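Local coordinates for meta cleavage compound hydrolase (Janthinobacterium, PDB 1J1I), which hydrolyses a carbon-carbon bond of the aminophenyl meta-cleavage product of carbazole degradation, yielding anthranilate, as a serine hydrolase of the alpha/beta-hydrolase fold, at the interface of chains A and B. Residues are numbered along the deposited sequence; one frame, centred on the assembly and turned at random. Chains: chain A/B, meta cleavage compound hydrolase.

The interface of chains A and B. Residues chain A 254, 269-270, 273-274; chain B 277, 280-281.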
loop_
_atom_site.group_PDB
_atom_site.type_symbol
_atom_site.label_atom_id
_atom_site.label_comp_id
_atom_site.label_asym_id
_atom_site.label_seq_id
_atom_site.Cartn_x
_atom_site.Cartn_y
_atom_site.Cartn_z
ATOM N N TYR A 254 1.433 -3.485 0.806
ATOM C CA TYR A 254 1.912 -2.433 -0.093
ATOM C C TYR A 254 2.825 -3.099 -1.116
ATOM O O TYR A 254 3.958 -3.483 -0.808
ATOM C CB TYR A 254 2.683 -1.345 0.660
ATOM C CG TYR A 254 3.020 -0.142 -0.203
ATOM C CD1 TYR A 254 2.014 0.572 -0.853
ATOM C CD2 TYR A 254 4.343 0.269 -0.388
ATOM C CE1 TYR A 254 2.308 1.659 -1.667
ATOM C CE2 TYR A 254 4.649 1.361 -1.200
ATOM C CZ TYR A 254 3.623 2.048 -1.841
ATOM O OH TYR A 254 3.903 3.109 -2.668
ATOM N N GLU A 269 12.326 7.117 -1.157
ATOM C CA GLU A 269 11.225 8.054 -0.945
ATOM C C GLU A 269 9.883 7.331 -0.904
ATOM O O GLU A 269 9.034 7.606 -0.048
ATOM C CB GLU A 269 11.204 9.105 -2.054
ATOM C CG GLU A 269 12.362 10.085 -1.993
ATOM C CD GLU A 269 11.910 11.490 -1.637
ATOM O OE1 GLU A 269 11.178 12.106 -2.445
ATOM O OE2 GLU A 269 12.284 11.978 -0.548
ATOM N N ASP A 270 9.697 6.410 -1.841
ATOM C CA ASP A 270 8.464 5.643 -1.919
ATOM C C ASP A 270 8.286 4.838 -0.633
ATOM O O ASP A 270 7.244 4.905 0.014
ATOM C CB ASP A 270 8.508 4.710 -3.137
ATOM C CG ASP A 270 7.195 3.967 -3.358
ATOM O OD1 ASP A 270 7.068 3.261 -4.380
ATOM O OD2 ASP A 270 6.294 4.085 -2.507
ATOM N N ASN A 273 7.731 7.093 2.616
ATOM C CA ASN A 273 6.407 7.695 2.643
ATOM C C ASN A 273 5.328 6.676 2.969
ATOM O O ASN A 273 4.403 6.969 3.719
ATOM C CB ASN A 273 6.109 8.370 1.303
ATOM C CG ASN A 273 6.569 9.814 1.269
ATOM O OD1 ASN A 273 7.684 10.136 1.681
ATOM N ND2 ASN A 273 5.710 10.693 0.770
ATOM N N ALA A 274 5.449 5.480 2.405
ATOM C CA ALA A 274 4.477 4.427 2.663
ATOM C C ALA A 274 4.528 4.062 4.146
ATOM O O ALA A 274 3.497 3.773 4.769
ATOM C CB ALA A 274 4.792 3.203 1.809
ATOM N N SER B 277 -0.200 9.801 -0.447
ATOM C CA SER B 277 1.143 9.248 -0.547
ATOM C C SER B 277 1.438 8.821 -1.988
ATOM O O SER B 277 2.494 9.138 -2.537
ATOM C CB SER B 277 1.278 8.056 0.409
ATOM O OG SER B 277 2.595 7.536 0.425
ATOM N N SER B 280 1.804 11.847 -4.278
ATOM C CA SER B 280 2.993 12.647 -3.993
ATOM C C SER B 280 4.209 12.159 -4.770
ATOM O O SER B 280 5.089 12.945 -5.112
ATOM C CB SER B 280 3.311 12.635 -2.494
ATOM O OG SER B 280 3.747 11.354 -2.078
ATOM N N LEU B 281 4.260 10.860 -5.045
ATOM C CA LEU B 281 5.370 10.290 -5.795
ATOM C C LEU B 281 5.193 10.588 -7.276
ATOM O O LEU B 281 6.161 10.854 -7.982
ATOM C CB LEU B 281 5.435 8.774 -5.599
ATOM C CG LEU B 281 5.706 8.232 -4.195
ATOM C CD1 LEU B 281 5.661 6.709 -4.239
ATOM C CD2 LEU B 281 7.061 8.722 -3.691
HETATM O O HOH W 1 4.827 6.034 -0.855
#
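The C-terminal helix 268-281 of this alpha/beta-hydrolase packs against its two-fold mate, the last turn of the B helix, with B:Leu281, meeting the first turns of the A helix, with A:Asp270 and A:Asn273; the deposited dimer, which may be the biological one, has a twin patch with the chains exchanged. B:Leu281 reaches across with both methyls, its side chain crossing that of A:Asp270 at about a right angle. CD1 sits over the flat face of the carboxylate, 3.3 Å from A:Asp270 CG, while CD2 lies over the helix backbone, 3.8 Å from A:Asp270 CA. The carboxylate is turned toward strand 251-256, with CG anti to the backbone N (chi1 -175°). A:Asp270 OD2 accepts, through its syn lone pair, a 2.6 Å hydrogen bond from A:Tyr254 OH, the phenol, whose ring is covered on one face by A:Ala274 CB near the rim. Water 1 also binds OD2 and the main-chain O of A:Asp270, and bridges to the hydroxyl of B:Ser277, 3.0 Å from OG. Phenol and water together probably steady the carboxylate against the leucine methyl. B:Ser277 OG also sits 3.7 Å from A:Asn273 CB. A:Asn273 ND2 lies 3.5 Å from B:Ser280 OG, too long to count as a hydrogen bond. B:Ser280 OG, set between its backbone N and carbonyl carbon (chi1 69°), turns back on its own helix and donates to B:Ser277 O at 2.6 Å. The patch centre lies about 19 Å from the catalytic A:Ser114.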